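GCN5-related N-acetyltransferase (PDB 4H89) probably transfers an acyl group, likely acetyl from acetyl-CoA, to an acceptor substrate, as is general for GCN5-related N-acetyltransferases. Local coordinates at residues Met78-Ala92 against Trp116-Asn128. Sequence-based numbering, arbitrary orientation.
Sequences MYPNRPGPGAHVASA and WAGREGFRAIQFN
Asn81 and Asn128 reach each other from opposite directions and pair through both ends of their amides: Asn128 ND2 donates to Asn81 OD1 at 2.8 Å, and Asn81 ND2 returns a bond to Asn128 OD1 at 3.0 Å. The amide planes lie only 10° apart and each donor sits on a lone pair in the carbonyl plane, so the two bonds together fix both flips. Asn81 ND2 also donates to a water that accepts from Arg82 NH2 and donates to Gln126 OE1. Gln126, extended with CG anti to its backbone N (chi1 178°), brings its amide beside this water and lays CB against Val89 CG1 at 3.7 Å.

Two aromatic rings cover the apolar side. Ala90 CB stands over the centre of the Phe122 ring, 3.7 Å from its centroid, a CH-pi contact. Met78, a selenomethionine, places CG over one face of Trp116, 3.4 Å from the centroid of the six-membered ring, while its bent chain leaves SE oblique to that ring, 4.0 Å from the same centroid, a Met-aromatic contact. Glu120 CG lies over the rim of the opposite face.

Backbone pairing sets these positions. Ala90 N donates to Ala124 O (2.9 Å) and Ala90 O accepts from Gln126 N (2.8 Å), making a short parallel ladder; Arg123 N donates a hydrogen bond to His88 O. Gly121, with positive phi, forms a Schellman motif leading into Phe122. His88 NE2 bonds to Glu154 O of the second subunit, joining the start of strand 89-96 to that subunit. Beyond the ladder the link passes to Ser91 OG, bonded to Gln126 O, and the Asn81-Asn128 pair. With the strand segments crossing at 43°, this is consistent with the V-shaped splay of central strands that receives acyl-CoA in the GNAT fold.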
loop_
_atom_site.group_PDB
_atom_site.type_symbol
_atom_site.label_atom_id
_atom_site.label_comp_id
_atom_site.label_asym_id
_atom_site.label_seq_id
_atom_site.Cartn_x
_atom_site.Cartn_y
_atom_site.Cartn_z
HETATM N N MSE A 78 9.612 -9.772 3.956
HETATM C CA MSE A 78 8.574 -9.668 4.967
HETATM C C MSE A 78 8.892 -8.473 5.837
HETATM O O MSE A 78 10.056 -8.167 6.106
HETATM C CB MSE A 78 8.440 -11.011 5.723
HETATM C CG MSE A 78 9.733 -11.402 6.486
HETATM SE SE MSE A 78 9.969 -13.353 6.526
HETATM C CE MSE A 78 10.369 -13.552 4.797
ATOM N N TYR A 79 7.841 -7.818 6.337
ATOM C CA TYR A 79 8.026 -6.489 6.931
ATOM C C TYR A 79 6.683 -6.073 7.548
ATOM O O TYR A 79 5.667 -6.638 7.201
ATOM C CB TYR A 79 8.443 -5.462 5.812
ATOM C CG TYR A 79 7.682 -5.685 4.521
ATOM C CD1 TYR A 79 6.412 -5.167 4.300
ATOM C CD2 TYR A 79 8.229 -6.456 3.530
ATOM C CE1 TYR A 79 5.689 -5.459 3.124
ATOM C CE2 TYR A 79 7.547 -6.742 2.363
ATOM C CZ TYR A 79 6.292 -6.259 2.152
ATOM O OH TYR A 79 5.656 -6.595 0.969
ATOM N N PRO A 80 6.656 -5.025 8.357
ATOM C CA PRO A 80 5.358 -4.514 8.797
ATOM C C PRO A 80 4.583 -3.924 7.618
ATOM O O PRO A 80 5.163 -3.194 6.774
ATOM C CB PRO A 80 5.722 -3.433 9.845
ATOM C CG PRO A 80 7.154 -3.746 10.220
ATOM C CD PRO A 80 7.759 -4.289 8.970
ATOM N N ASN A 81 3.288 -4.180 7.528
ATOM C CA ASN A 81 2.511 -3.695 6.404
ATOM C C ASN A 81 2.354 -2.204 6.406
ATOM O O ASN A 81 2.252 -1.606 5.355
ATOM C CB ASN A 81 1.137 -4.345 6.335
ATOM C CG ASN A 81 0.511 -4.241 4.939
ATOM O OD1 ASN A 81 1.210 -4.378 3.918
ATOM N ND2 ASN A 81 -0.781 -4.000 4.881
ATOM N N ARG A 82 2.271 -1.622 7.600
ATOM C CA ARG A 82 2.118 -0.202 7.803
ATOM C C ARG A 82 2.933 0.148 9.047
ATOM O O ARG A 82 3.171 -0.678 9.881
ATOM C CB ARG A 82 0.623 0.174 8.060
ATOM C CG ARG A 82 -0.216 -0.065 6.819
ATOM C CD ARG A 82 -1.710 0.214 6.934
ATOM N NE ARG A 82 -2.179 0.516 5.561
ATOM C CZ ARG A 82 -2.794 -0.331 4.743
ATOM N NH1 ARG A 82 -3.049 0.063 3.498
ATOM N NH2 ARG A 82 -3.229 -1.532 5.158
ATOM N N PRO A 83 3.361 1.396 9.136
ATOM C CA PRO A 83 4.155 1.806 10.292
ATOM C C PRO A 83 3.283 2.182 11.465
ATOM O O PRO A 83 2.059 2.214 11.391
ATOM C CB PRO A 83 4.902 3.034 9.764
ATOM C CG PRO A 83 3.957 3.618 8.779
ATOM C CD PRO A 83 3.284 2.430 8.111
ATOM N N GLY A 84 3.939 2.495 12.568
ATOM C CA GLY A 84 3.255 3.026 13.731
ATOM C C GLY A 84 2.100 2.168 14.210
ATOM O O GLY A 84 2.252 0.995 14.526
ATOM N N PRO A 85 0.885 2.761 14.240
ATOM C CA PRO A 85 -0.239 2.020 14.789
ATOM C C PRO A 85 -0.769 0.915 13.897
ATOM O O PRO A 85 -1.686 0.220 14.292
ATOM C CB PRO A 85 -1.287 3.110 15.011
ATOM C CG PRO A 85 -0.994 4.120 13.961
ATOM C CD PRO A 85 0.505 4.123 13.862
ATOM N N GLY A 86 -0.151 0.715 12.735
ATOM C CA GLY A 86 -0.470 -0.470 11.936
ATOM C C GLY A 86 0.602 -1.542 11.886
ATOM O O GLY A 86 0.444 -2.532 11.155
ATOM N N ALA A 87 1.679 -1.366 12.652
ATOM C CA ALA A 87 2.855 -2.175 12.498
ATOM C C ALA A 87 2.722 -3.625 13.034
ATOM O O ALA A 87 3.623 -4.439 12.882
ATOM C CB ALA A 87 4.034 -1.495 13.118
ATOM N N HIS A 88 1.626 -3.916 13.735
ATOM C CA HIS A 88 1.369 -5.246 14.236
ATOM C C HIS A 88 0.820 -6.213 13.176
ATOM O O HIS A 88 0.631 -7.393 13.458
ATOM C CB HIS A 88 0.382 -5.181 15.416
ATOM C CG HIS A 88 -0.902 -4.549 15.060
ATOM N ND1 HIS A 88 -1.023 -3.192 14.867
ATOM C CD2 HIS A 88 -2.091 -5.095 14.750
ATOM C CE1 HIS A 88 -2.256 -2.917 14.489
ATOM N NE2 HIS A 88 -2.923 -4.066 14.412
ATOM N N VAL A 89 0.616 -5.690 11.963
ATOM C CA VAL A 89 0.212 -6.516 10.848
ATOM C C VAL A 89 1.427 -6.612 9.903
ATOM O O VAL A 89 1.921 -5.583 9.451
ATOM C CB VAL A 89 -0.981 -5.910 10.096
ATOM C CG1 VAL A 89 -1.401 -6.810 8.952
ATOM C CG2 VAL A 89 -2.160 -5.668 11.015
ATOM N N ALA A 90 1.885 -7.833 9.637
ATOM C CA ALA A 90 2.985 -8.060 8.707
ATOM C C ALA A 90 2.449 -8.171 7.294
ATOM O O ALA A 90 1.267 -8.373 7.069
ATOM C CB ALA A 90 3.642 -9.390 9.073
ATOM N N SER A 91 3.364 -8.039 6.339
ATOM C CA SER A 91 3.081 -8.423 4.950
ATOM C C SER A 91 4.319 -9.033 4.372
ATOM O O SER A 91 5.364 -9.120 5.024
ATOM C CB SER A 91 2.659 -7.192 4.182
ATOM O OG SER A 91 2.201 -7.524 2.859
ATOM N N ALA A 92 4.192 -9.517 3.149
ATOM C CA ALA A 92 5.281 -10.167 2.494
ATOM C C ALA A 92 5.020 -10.218 1.008
ATOM O O ALA A 92 3.889 -10.086 0.540
ATOM C CB ALA A 92 5.446 -11.590 3.028
ATOM N N TRP A 116 8.007 -16.972 11.033
ATOM C CA TRP A 116 8.742 -15.777 11.420
ATOM C C TRP A 116 7.814 -14.738 12.019
ATOM O O TRP A 116 8.115 -14.164 13.061
ATOM C CB TRP A 116 9.476 -15.205 10.182
ATOM C CG TRP A 116 10.033 -13.819 10.360
ATOM C CD1 TRP A 116 11.246 -13.501 10.901
ATOM C CD2 TRP A 116 9.397 -12.591 10.023
ATOM N NE1 TRP A 116 11.411 -12.137 10.905
ATOM C CE2 TRP A 116 10.286 -11.546 10.403
ATOM C CE3 TRP A 116 8.176 -12.252 9.443
ATOM C CZ2 TRP A 116 10.009 -10.194 10.158
ATOM C CZ3 TRP A 116 7.862 -10.894 9.243
ATOM C CH2 TRP A 116 8.785 -9.889 9.595
ATOM N N ALA A 117 6.700 -14.473 11.371
ATOM C CA ALA A 117 5.813 -13.401 11.830
ATOM C C ALA A 117 5.295 -13.751 13.202
ATOM O O ALA A 117 5.110 -12.871 14.055
ATOM C CB ALA A 117 4.678 -13.201 10.837
ATOM N N GLY A 118 4.994 -15.021 13.422
ATOM C CA GLY A 118 4.532 -15.480 14.721
ATOM C C GLY A 118 5.565 -15.244 15.798
ATOM O O GLY A 118 5.256 -14.654 16.847
ATOM N N ARG A 119 6.798 -15.695 15.572
ATOM C CA ARG A 119 7.818 -15.546 16.606
ATOM C C ARG A 119 8.211 -14.108 16.822
ATOM O O ARG A 119 8.607 -13.741 17.936
ATOM C CB ARG A 119 9.032 -16.449 16.409
ATOM C CG ARG A 119 9.898 -16.146 15.264
ATOM C CD ARG A 119 11.207 -16.982 15.276
ATOM N NE ARG A 119 11.885 -16.750 14.016
ATOM C CZ ARG A 119 11.678 -17.434 12.890
ATOM N NH1 ARG A 119 12.306 -17.045 11.785
ATOM N NH2 ARG A 119 10.891 -18.506 12.864
ATOM N N GLU A 120 8.051 -13.253 15.811
ATOM C CA GLU A 120 8.374 -11.837 15.952
ATOM C C GLU A 120 7.226 -11.039 16.570
ATOM O O GLU A 120 7.342 -9.839 16.781
ATOM C CB GLU A 120 8.722 -11.251 14.606
ATOM C CG GLU A 120 10.079 -11.692 14.101
ATOM C CD GLU A 120 11.228 -11.160 14.924
ATOM O OE1 GLU A 120 11.123 -10.052 15.478
ATOM O OE2 GLU A 120 12.238 -11.869 14.981
ATOM N N GLY A 121 6.115 -11.699 16.874
ATOM C CA GLY A 121 5.091 -11.037 17.642
ATOM C C GLY A 121 3.992 -10.333 16.886
ATOM O O GLY A 121 3.117 -9.718 17.488
ATOM N N PHE A 122 3.954 -10.493 15.564
ATOM C CA PHE A 122 2.887 -9.871 14.801
ATOM C C PHE A 122 1.563 -10.529 15.185
ATOM O O PHE A 122 1.503 -11.694 15.597
ATOM C CB PHE A 122 3.160 -10.024 13.295
ATOM C CG PHE A 122 4.298 -9.168 12.759
ATOM C CD1 PHE A 122 4.093 -7.872 12.383
ATOM C CD2 PHE A 122 5.562 -9.684 12.686
ATOM C CE1 PHE A 122 5.104 -7.100 11.826
ATOM C CE2 PHE A 122 6.591 -8.946 12.099
ATOM C CZ PHE A 122 6.379 -7.635 11.702
ATOM N N ARG A 123 0.486 -9.786 14.962
ATOM C CA ARG A 123 -0.882 -10.241 15.244
ATOM C C ARG A 123 -1.630 -10.766 14.009
ATOM O O ARG A 123 -2.632 -11.450 14.146
ATOM C CB ARG A 123 -1.699 -9.129 15.852
ATOM C CG ARG A 123 -1.314 -8.852 17.269
ATOM C CD ARG A 123 -1.975 -7.611 17.829
ATOM N NE ARG A 123 -2.085 -7.628 19.287
ATOM C CZ ARG A 123 -1.082 -7.380 20.121
ATOM N NH1 ARG A 123 -1.375 -7.330 21.381
ATOM N NH2 ARG A 123 0.209 -7.171 19.729
ATOM N N ALA A 124 -1.127 -10.476 12.810
ATOM C CA ALA A 124 -1.771 -10.863 11.567
ATOM C C ALA A 124 -0.803 -10.614 10.427
ATOM O O ALA A 124 0.227 -10.002 10.607
ATOM C CB ALA A 124 -3.050 -10.072 11.372
ATOM N N ILE A 125 -1.209 -11.127 9.277
ATOM C CA ILE A 125 -0.515 -10.915 8.011
ATOM C C ILE A 125 -1.541 -10.479 6.966
ATOM O O ILE A 125 -2.631 -11.018 6.895
ATOM C CB ILE A 125 0.160 -12.192 7.490
ATOM C CG1 ILE A 125 1.037 -12.834 8.554
ATOM C CG2 ILE A 125 1.017 -11.906 6.264
ATOM C CD1 ILE A 125 1.450 -14.273 8.276
ATOM N N GLN A 126 -1.179 -9.501 6.154
ATOM C CA GLN A 126 -2.050 -8.987 5.108
ATOM C C GLN A 126 -1.273 -8.958 3.797
ATOM O O GLN A 126 -0.123 -8.507 3.769
ATOM C CB GLN A 126 -2.481 -7.564 5.486
ATOM C CG GLN A 126 -3.344 -6.846 4.487
ATOM C CD GLN A 126 -3.849 -5.545 5.000
ATOM O OE1 GLN A 126 -4.032 -5.347 6.230
ATOM N NE2 GLN A 126 -4.129 -4.642 4.086
ATOM N N PHE A 127 -1.919 -9.403 2.714
ATOM C CA PHE A 127 -1.417 -9.196 1.343
ATOM C C PHE A 127 -2.356 -8.170 0.707
ATOM O O PHE A 127 -3.549 -8.412 0.594
ATOM C CB PHE A 127 -1.418 -10.515 0.529
ATOM C CG PHE A 127 -0.546 -11.586 1.089
ATOM C CD1 PHE A 127 0.538 -11.319 1.954
ATOM C CD2 PHE A 127 -0.830 -12.904 0.816
ATOM C CE1 PHE A 127 1.361 -12.350 2.422
ATOM C CE2 PHE A 127 -0.033 -13.938 1.246
ATOM C CZ PHE A 127 1.061 -13.674 2.080
ATOM N N ASN A 128 -1.803 -7.031 0.290
ATOM C CA ASN A 128 -2.619 -5.932 -0.152
ATOM C C ASN A 128 -3.243 -6.111 -1.515
ATOM O O ASN A 128 -4.270 -5.499 -1.802
ATOM C CB ASN A 128 -1.775 -4.667 -0.138
ATOM C CG ASN A 128 -1.189 -4.453 1.206
ATOM O OD1 ASN A 128 -1.956 -4.316 2.177
ATOM N ND2 ASN A 128 0.162 -4.611 1.323
HETATM O O HOH W 1 -2.504 -3.267 7.143
HETATM O O HOH W 2 1.320 -7.426 -0.059
#